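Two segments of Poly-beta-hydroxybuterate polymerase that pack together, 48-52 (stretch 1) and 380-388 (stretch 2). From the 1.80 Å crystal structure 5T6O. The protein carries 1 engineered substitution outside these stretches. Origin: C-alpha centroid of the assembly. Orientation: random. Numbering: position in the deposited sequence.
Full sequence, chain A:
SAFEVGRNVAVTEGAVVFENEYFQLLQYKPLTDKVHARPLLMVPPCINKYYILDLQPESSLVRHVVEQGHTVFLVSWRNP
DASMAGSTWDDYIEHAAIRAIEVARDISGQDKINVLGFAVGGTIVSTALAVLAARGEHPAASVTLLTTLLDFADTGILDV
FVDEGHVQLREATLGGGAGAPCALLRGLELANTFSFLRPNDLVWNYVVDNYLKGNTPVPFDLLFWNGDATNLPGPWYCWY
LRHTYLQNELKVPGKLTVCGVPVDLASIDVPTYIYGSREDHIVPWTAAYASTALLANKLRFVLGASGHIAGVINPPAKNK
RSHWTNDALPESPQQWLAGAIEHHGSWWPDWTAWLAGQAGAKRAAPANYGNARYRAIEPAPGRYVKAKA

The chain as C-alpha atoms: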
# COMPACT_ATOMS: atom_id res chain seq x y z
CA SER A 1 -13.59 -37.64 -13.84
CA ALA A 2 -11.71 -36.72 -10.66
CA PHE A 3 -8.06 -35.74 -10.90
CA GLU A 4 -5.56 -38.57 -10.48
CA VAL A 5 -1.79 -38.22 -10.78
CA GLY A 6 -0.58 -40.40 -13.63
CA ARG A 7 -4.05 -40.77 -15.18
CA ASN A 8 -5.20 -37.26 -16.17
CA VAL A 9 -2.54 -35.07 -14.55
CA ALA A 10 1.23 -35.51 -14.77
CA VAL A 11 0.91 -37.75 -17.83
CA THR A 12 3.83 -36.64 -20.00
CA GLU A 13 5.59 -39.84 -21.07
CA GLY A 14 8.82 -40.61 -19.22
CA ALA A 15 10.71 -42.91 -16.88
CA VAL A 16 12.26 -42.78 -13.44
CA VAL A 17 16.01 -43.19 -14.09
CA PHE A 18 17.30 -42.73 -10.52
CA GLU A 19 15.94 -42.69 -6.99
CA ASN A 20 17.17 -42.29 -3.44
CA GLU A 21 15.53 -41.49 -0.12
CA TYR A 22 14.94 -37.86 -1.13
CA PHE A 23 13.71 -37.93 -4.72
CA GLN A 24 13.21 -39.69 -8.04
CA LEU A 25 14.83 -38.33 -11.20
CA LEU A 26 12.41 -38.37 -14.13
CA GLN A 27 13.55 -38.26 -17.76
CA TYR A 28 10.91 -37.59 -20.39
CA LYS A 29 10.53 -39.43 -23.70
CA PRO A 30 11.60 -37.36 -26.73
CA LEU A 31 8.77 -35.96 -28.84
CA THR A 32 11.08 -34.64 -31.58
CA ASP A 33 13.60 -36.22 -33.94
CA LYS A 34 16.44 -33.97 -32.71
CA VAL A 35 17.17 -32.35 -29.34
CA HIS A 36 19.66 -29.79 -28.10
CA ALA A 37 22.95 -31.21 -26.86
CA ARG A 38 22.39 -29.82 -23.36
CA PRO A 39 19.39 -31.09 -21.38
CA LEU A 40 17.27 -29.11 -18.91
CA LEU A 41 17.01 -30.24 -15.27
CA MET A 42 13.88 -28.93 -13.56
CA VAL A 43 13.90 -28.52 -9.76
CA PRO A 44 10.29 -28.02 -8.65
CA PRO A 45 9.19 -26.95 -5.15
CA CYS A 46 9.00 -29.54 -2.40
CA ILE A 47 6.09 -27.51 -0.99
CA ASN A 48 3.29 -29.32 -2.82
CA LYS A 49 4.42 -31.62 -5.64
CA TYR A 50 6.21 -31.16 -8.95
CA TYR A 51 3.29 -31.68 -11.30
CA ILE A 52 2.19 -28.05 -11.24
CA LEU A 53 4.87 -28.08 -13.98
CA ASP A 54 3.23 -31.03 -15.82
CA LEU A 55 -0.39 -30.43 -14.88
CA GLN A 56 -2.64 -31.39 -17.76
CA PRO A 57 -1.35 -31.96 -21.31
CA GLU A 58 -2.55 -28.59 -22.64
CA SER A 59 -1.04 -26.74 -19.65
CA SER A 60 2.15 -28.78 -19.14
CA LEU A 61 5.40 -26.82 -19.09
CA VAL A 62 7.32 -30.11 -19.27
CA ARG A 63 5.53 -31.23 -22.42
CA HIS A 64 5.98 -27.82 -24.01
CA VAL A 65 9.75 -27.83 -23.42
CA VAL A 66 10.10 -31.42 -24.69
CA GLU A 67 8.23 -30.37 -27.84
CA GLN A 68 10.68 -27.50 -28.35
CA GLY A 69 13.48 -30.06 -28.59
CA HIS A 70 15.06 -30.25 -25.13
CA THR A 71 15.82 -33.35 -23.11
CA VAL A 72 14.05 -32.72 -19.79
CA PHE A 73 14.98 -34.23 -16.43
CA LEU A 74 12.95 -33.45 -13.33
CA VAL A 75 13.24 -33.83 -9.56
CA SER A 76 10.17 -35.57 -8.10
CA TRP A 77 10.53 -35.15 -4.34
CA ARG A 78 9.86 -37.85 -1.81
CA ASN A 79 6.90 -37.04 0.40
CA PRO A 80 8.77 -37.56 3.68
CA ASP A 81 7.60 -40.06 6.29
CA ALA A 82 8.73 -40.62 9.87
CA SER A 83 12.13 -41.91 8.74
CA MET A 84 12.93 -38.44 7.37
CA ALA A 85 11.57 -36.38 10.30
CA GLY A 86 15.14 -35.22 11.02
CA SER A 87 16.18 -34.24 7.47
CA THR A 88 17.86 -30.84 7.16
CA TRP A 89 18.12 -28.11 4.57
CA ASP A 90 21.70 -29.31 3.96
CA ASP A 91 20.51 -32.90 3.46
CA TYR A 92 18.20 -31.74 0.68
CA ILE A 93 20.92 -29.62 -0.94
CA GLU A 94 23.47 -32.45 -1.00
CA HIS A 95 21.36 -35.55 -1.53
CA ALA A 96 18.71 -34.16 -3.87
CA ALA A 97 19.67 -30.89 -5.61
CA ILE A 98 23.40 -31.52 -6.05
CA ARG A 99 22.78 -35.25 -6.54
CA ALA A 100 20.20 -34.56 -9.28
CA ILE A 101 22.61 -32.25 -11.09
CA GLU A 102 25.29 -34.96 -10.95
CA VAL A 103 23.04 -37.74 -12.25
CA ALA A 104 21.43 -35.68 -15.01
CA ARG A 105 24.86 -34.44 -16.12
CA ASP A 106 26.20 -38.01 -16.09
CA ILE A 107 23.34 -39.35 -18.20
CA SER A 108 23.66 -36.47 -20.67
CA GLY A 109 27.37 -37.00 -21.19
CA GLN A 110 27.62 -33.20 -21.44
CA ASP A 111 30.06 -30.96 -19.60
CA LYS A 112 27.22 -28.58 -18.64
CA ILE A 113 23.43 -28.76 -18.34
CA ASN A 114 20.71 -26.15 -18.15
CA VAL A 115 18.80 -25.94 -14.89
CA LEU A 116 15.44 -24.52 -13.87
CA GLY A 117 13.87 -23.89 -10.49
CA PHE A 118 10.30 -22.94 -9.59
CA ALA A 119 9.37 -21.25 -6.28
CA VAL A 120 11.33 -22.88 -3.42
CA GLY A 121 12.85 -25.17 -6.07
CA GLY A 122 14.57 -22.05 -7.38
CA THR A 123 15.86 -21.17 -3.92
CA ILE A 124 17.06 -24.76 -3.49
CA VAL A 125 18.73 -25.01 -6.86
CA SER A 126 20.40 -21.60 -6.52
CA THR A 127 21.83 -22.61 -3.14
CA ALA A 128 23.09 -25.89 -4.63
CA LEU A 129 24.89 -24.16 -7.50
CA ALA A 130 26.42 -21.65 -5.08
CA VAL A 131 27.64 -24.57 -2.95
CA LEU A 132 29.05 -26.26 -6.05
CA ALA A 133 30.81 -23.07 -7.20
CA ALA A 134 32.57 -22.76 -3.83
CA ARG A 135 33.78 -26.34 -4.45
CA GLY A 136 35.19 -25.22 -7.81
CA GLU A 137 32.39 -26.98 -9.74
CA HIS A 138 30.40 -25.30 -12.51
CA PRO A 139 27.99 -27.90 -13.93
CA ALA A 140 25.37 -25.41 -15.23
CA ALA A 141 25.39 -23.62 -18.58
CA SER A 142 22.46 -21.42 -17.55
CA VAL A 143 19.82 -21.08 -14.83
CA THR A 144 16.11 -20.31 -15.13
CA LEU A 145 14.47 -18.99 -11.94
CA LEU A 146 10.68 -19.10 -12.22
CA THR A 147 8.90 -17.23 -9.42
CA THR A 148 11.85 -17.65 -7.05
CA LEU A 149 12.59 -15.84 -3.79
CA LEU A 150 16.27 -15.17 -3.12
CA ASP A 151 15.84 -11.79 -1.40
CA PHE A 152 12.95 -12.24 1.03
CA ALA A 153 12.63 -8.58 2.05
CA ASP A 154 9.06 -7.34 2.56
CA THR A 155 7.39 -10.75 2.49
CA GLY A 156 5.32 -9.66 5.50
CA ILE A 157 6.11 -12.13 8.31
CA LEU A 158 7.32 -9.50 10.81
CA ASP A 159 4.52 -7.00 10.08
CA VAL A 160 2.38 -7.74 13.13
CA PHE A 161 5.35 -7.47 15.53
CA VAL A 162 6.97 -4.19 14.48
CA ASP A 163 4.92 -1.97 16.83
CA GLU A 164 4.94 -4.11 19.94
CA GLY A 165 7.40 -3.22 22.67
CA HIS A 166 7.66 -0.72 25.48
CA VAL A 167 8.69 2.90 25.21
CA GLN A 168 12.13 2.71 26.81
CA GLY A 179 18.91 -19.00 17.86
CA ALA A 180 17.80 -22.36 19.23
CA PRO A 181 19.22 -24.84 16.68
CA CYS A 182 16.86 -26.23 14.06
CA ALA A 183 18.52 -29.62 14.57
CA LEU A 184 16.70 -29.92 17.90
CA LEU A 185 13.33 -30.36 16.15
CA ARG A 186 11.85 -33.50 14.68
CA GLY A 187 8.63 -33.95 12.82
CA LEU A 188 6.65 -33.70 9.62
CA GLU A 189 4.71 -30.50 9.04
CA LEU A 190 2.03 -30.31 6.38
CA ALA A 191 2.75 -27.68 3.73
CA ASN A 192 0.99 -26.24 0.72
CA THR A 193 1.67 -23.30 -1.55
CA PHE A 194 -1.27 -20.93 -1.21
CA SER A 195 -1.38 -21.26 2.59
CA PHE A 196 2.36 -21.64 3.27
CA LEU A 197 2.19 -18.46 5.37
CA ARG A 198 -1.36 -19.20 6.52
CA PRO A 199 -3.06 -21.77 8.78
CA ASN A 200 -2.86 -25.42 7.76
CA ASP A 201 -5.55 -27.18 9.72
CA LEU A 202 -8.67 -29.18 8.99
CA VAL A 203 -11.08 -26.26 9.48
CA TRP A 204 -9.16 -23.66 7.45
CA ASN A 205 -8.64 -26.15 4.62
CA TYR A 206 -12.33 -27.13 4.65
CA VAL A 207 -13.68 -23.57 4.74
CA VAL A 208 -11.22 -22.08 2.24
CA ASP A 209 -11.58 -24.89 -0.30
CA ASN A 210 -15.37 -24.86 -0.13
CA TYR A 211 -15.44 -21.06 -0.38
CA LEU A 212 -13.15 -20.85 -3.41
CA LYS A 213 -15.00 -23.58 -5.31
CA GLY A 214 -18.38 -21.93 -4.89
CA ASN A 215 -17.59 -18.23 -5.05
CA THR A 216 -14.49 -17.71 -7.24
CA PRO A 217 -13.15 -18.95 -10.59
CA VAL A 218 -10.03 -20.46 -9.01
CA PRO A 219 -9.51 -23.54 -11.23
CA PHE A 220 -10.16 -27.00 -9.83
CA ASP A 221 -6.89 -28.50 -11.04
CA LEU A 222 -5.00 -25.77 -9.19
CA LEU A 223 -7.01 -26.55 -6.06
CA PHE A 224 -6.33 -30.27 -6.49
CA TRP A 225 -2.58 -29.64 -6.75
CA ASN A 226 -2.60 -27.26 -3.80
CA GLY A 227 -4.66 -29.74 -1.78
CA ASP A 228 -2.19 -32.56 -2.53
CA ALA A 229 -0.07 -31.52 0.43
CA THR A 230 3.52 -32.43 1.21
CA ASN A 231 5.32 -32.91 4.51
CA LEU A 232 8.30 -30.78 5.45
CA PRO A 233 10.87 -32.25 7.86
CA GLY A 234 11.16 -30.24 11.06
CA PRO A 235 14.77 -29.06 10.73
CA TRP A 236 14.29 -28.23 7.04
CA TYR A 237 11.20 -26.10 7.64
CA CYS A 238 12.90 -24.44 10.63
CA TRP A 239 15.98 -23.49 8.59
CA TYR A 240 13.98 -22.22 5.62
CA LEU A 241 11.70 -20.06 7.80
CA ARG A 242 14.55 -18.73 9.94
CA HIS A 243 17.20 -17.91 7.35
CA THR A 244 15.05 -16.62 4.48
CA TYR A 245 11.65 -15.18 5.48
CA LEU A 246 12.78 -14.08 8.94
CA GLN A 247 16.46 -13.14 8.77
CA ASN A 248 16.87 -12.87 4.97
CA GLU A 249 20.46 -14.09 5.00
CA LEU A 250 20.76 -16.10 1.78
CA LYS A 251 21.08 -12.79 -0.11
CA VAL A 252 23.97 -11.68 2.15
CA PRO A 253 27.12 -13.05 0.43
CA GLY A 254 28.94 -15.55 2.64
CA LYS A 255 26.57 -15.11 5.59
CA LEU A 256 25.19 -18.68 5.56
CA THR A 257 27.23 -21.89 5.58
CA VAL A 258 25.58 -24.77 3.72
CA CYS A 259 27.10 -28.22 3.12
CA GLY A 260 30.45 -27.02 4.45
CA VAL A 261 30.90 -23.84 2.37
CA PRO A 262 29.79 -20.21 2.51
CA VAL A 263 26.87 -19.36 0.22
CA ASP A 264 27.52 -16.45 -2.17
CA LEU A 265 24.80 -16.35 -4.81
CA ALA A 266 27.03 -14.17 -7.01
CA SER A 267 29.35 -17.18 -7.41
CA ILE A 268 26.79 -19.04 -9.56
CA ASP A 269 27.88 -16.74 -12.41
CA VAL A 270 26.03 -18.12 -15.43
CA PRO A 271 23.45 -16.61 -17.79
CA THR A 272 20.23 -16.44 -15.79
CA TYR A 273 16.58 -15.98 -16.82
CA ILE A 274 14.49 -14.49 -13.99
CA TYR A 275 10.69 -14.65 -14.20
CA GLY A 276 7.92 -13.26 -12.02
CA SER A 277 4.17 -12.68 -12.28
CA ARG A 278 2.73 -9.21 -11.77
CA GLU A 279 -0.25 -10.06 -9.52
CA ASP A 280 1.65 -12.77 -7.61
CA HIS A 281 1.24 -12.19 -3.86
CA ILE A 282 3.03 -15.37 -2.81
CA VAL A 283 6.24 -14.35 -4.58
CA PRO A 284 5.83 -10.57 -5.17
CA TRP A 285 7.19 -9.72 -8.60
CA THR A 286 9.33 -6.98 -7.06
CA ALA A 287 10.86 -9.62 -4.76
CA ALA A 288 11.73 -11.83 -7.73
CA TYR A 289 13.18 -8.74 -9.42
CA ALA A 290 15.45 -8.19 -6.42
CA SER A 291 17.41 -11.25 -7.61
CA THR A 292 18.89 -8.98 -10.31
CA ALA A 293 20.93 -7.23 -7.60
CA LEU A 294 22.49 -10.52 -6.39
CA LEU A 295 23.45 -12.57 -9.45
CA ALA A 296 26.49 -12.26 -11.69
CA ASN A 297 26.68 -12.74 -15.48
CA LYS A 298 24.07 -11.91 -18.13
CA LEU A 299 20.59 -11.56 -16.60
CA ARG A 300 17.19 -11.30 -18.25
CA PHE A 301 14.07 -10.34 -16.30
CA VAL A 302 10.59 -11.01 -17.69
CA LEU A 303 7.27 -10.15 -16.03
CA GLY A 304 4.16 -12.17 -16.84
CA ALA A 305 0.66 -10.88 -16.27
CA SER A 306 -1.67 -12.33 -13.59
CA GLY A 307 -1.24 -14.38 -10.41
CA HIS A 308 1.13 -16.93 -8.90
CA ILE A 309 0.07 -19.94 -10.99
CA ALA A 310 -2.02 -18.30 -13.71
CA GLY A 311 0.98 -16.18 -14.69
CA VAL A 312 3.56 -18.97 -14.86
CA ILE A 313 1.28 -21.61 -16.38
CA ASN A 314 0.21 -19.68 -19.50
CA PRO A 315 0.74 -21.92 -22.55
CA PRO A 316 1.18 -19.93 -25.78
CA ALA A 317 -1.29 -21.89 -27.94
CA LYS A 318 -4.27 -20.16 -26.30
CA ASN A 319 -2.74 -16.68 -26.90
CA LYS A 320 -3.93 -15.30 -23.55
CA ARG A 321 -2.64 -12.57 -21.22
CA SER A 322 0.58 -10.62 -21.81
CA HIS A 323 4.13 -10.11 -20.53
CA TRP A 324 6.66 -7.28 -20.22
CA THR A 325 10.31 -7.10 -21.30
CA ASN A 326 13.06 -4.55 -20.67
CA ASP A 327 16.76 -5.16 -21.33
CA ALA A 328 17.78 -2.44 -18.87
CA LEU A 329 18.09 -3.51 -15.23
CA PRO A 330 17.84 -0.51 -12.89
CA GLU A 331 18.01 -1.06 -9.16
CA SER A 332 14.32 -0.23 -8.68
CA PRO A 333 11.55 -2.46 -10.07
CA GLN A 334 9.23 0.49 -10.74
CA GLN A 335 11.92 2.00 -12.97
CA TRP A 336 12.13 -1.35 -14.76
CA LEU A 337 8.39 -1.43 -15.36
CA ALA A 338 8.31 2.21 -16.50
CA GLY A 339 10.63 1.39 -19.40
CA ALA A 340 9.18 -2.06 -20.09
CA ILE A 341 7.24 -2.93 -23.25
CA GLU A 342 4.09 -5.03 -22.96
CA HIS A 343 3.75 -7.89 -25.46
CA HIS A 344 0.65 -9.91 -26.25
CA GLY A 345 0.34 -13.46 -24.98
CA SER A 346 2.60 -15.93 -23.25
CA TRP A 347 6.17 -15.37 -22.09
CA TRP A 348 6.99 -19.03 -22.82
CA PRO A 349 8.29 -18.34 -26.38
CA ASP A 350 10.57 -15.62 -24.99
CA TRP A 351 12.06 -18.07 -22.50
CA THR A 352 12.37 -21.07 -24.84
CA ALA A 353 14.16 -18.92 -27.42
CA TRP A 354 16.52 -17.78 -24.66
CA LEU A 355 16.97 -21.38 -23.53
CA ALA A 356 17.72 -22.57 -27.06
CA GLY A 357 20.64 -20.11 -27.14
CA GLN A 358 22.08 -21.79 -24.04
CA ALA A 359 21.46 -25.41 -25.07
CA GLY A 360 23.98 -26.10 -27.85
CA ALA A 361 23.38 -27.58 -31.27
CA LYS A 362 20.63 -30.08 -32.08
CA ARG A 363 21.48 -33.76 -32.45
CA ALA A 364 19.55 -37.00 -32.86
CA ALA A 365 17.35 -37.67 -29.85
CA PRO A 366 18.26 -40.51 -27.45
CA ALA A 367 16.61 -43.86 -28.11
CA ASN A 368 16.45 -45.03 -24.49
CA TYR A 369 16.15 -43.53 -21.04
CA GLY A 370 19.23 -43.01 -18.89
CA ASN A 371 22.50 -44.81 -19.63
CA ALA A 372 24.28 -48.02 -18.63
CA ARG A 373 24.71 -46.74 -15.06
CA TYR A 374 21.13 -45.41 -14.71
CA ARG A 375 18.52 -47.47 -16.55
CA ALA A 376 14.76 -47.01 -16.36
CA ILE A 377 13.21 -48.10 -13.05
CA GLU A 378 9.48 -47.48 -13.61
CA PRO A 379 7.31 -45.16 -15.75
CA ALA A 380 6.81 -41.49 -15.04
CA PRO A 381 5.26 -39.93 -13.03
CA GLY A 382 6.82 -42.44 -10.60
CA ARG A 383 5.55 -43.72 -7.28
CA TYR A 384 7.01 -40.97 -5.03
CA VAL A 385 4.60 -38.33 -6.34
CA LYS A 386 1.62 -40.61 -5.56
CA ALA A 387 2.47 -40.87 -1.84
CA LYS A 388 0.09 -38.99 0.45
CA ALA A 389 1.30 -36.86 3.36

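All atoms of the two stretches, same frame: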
# COMPACT_ATOMS: atom_id res chain seq x y z
N ASN A 48 4.06 -28.61 -1.79
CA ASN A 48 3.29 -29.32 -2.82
C ASN A 48 4.22 -30.09 -3.76
O ASN A 48 5.43 -30.17 -3.53
CB ASN A 48 2.37 -28.38 -3.62
CG ASN A 48 1.17 -27.92 -2.81
OD1 ASN A 48 0.47 -28.73 -2.19
ND2 ASN A 48 0.95 -26.63 -2.80
N LYS A 49 3.66 -30.69 -4.81
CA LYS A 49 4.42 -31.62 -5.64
C LYS A 49 4.75 -31.02 -7.01
O LYS A 49 4.24 -29.98 -7.40
CB LYS A 49 3.64 -32.93 -5.80
CG LYS A 49 3.49 -33.65 -4.46
CD LYS A 49 2.47 -34.76 -4.53
CE LYS A 49 2.33 -35.44 -3.17
NZ LYS A 49 1.39 -36.60 -3.29
N TYR A 50 5.61 -31.74 -7.74
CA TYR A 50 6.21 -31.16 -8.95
C TYR A 50 5.21 -30.88 -10.06
O TYR A 50 5.49 -30.04 -10.92
CB TYR A 50 7.30 -32.09 -9.50
CG TYR A 50 6.80 -33.26 -10.32
CD1 TYR A 50 6.49 -33.12 -11.68
CD2 TYR A 50 6.66 -34.52 -9.74
CE1 TYR A 50 6.04 -34.19 -12.42
CE2 TYR A 50 6.22 -35.59 -10.48
CZ TYR A 50 5.91 -35.42 -11.82
OH TYR A 50 5.48 -36.50 -12.55
N TYR A 51 4.08 -31.59 -10.08
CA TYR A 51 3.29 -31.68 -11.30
C TYR A 51 2.49 -30.42 -11.59
O TYR A 51 1.78 -30.38 -12.61
CB TYR A 51 2.38 -32.90 -11.25
CG TYR A 51 1.35 -32.93 -10.15
CD1 TYR A 51 0.11 -32.30 -10.32
CD2 TYR A 51 1.57 -33.64 -8.98
CE1 TYR A 51 -0.84 -32.34 -9.33
CE2 TYR A 51 0.60 -33.69 -7.97
CZ TYR A 51 -0.59 -33.03 -8.16
OH TYR A 51 -1.56 -33.06 -7.17
N ILE A 52 2.61 -29.37 -10.76
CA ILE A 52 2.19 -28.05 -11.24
C ILE A 52 2.91 -27.72 -12.55
O ILE A 52 2.38 -27.00 -13.39
CB ILE A 52 2.44 -26.97 -10.16
CG1 ILE A 52 1.79 -25.63 -10.56
CG2 ILE A 52 3.95 -26.77 -9.92
CD1 ILE A 52 0.32 -25.73 -10.85
N ALA A 380 7.29 -42.75 -15.59
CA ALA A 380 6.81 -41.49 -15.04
C ALA A 380 5.29 -41.61 -14.92
O ALA A 380 4.65 -42.29 -15.73
CB ALA A 380 7.20 -40.33 -15.94
N PRO A 381 4.69 -40.93 -13.93
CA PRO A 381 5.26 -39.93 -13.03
C PRO A 381 6.03 -40.51 -11.83
O PRO A 381 6.55 -39.72 -11.03
CB PRO A 381 4.03 -39.15 -12.55
CG PRO A 381 2.92 -40.17 -12.61
CD PRO A 381 3.22 -41.00 -13.82
N GLY A 382 6.13 -41.83 -11.72
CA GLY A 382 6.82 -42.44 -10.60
C GLY A 382 5.93 -42.59 -9.37
O GLY A 382 4.89 -41.96 -9.23
N ARG A 383 6.37 -43.45 -8.46
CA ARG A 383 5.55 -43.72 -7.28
C ARG A 383 5.73 -42.68 -6.17
O ARG A 383 4.83 -42.54 -5.33
CB ARG A 383 5.83 -45.14 -6.75
CG ARG A 383 7.16 -45.32 -6.05
CD ARG A 383 7.50 -46.81 -5.87
NE ARG A 383 8.74 -46.99 -5.11
CZ ARG A 383 9.96 -46.91 -5.63
NH1 ARG A 383 10.14 -46.68 -6.93
NH2 ARG A 383 11.02 -47.07 -4.84
N TYR A 384 6.86 -41.95 -6.12
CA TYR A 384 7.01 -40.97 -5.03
C TYR A 384 5.90 -39.93 -5.07
O TYR A 384 5.33 -39.58 -4.02
CB TYR A 384 8.36 -40.25 -5.08
CG TYR A 384 9.57 -41.07 -4.63
CD1 TYR A 384 9.53 -42.46 -4.62
CD2 TYR A 384 10.75 -40.43 -4.24
CE1 TYR A 384 10.64 -43.21 -4.24
CE2 TYR A 384 11.87 -41.17 -3.84
CZ TYR A 384 11.80 -42.56 -3.85
OH TYR A 384 12.89 -43.30 -3.47
N VAL A 385 5.56 -39.42 -6.26
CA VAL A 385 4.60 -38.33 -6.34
C VAL A 385 3.20 -38.79 -5.93
O VAL A 385 2.35 -37.95 -5.60
CB VAL A 385 4.60 -37.71 -7.75
CG1 VAL A 385 4.01 -38.70 -8.76
CG2 VAL A 385 3.84 -36.36 -7.77
N LYS A 386 2.94 -40.10 -5.94
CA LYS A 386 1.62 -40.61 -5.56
C LYS A 386 1.46 -40.78 -4.05
O LYS A 386 0.34 -41.04 -3.59
CB LYS A 386 1.36 -41.96 -6.25
CG LYS A 386 1.39 -41.86 -7.77
CD LYS A 386 1.26 -43.23 -8.46
CE LYS A 386 1.38 -43.06 -9.97
NZ LYS A 386 1.24 -44.32 -10.72
N ALA A 387 2.53 -40.64 -3.28
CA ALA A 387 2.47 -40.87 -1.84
C ALA A 387 1.78 -39.70 -1.16
O ALA A 387 2.13 -38.54 -1.38
CB ALA A 387 3.87 -41.08 -1.26
N LYS A 388 0.80 -40.01 -0.31
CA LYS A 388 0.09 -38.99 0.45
C LYS A 388 0.91 -38.57 1.67
O LYS A 388 1.79 -39.29 2.13
CB LYS A 388 -1.27 -39.52 0.90
CG LYS A 388 -1.19 -40.49 2.05

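Val385 forms the apolar centre of this contact. Its CA-to-CB bond points toward stretch 1, and its chi1 is p. The methyl CG2 meets three residues of stretch 1. CG2 of Val385 lies 3.7 Å from CE2 of Tyr50, 3.7 Å from CD2 of Tyr51 and 3.9 Å from CD of Lys49. The methyl approaches the Tyr51 ring at its edge, near the ring plane. A compact branched side chain suits this place, since one methyl reaches two rings and an aliphatic chain. Val385 is buried, as are both tyrosines and Lys49.

Tyr50 carries the apolar contact on to Pro381. The CA-to-CB bond of Tyr50 points sideways, but the end of its side chain comes nearer to stretch 2. The length of the tyrosine side chain lets its far end reach Pro381. CZ of Tyr50 lies 4.2 Å from CB of Pro381, and OH of Tyr50 is 3.0 Å from that CB, a close approach. Pro381 follows a cis peptide bond, and its CA-to-CB bond points toward stretch 1.

The polar edge belongs to Lys49. The CA of Lys49 is 6.7 Å from the CA of Val385, the closest CA pair across the stretches. Its side chain starts at m and is then extended, with chi2, chi3 and chi4 all t. The methylenes run past Val385 and carry the ammonium group to the backbone beyond. There NZ of Lys49 donates hydrogen bonds to O of Val385 and O of Ala387, each 2.8 Å long. Lysine suits both tasks, with an apolar shaft and a charged end that can donate several hydrogen bonds. The stretch 2 backbone turns here, with Lys386 N bonded to Arg383 O and Ala387 N to Tyr384 O, both at 3.1 Å. The CA-to-CB bond of Lys386 points away from stretch 1, and the residue is exposed. The two stretches together bury 265 Å².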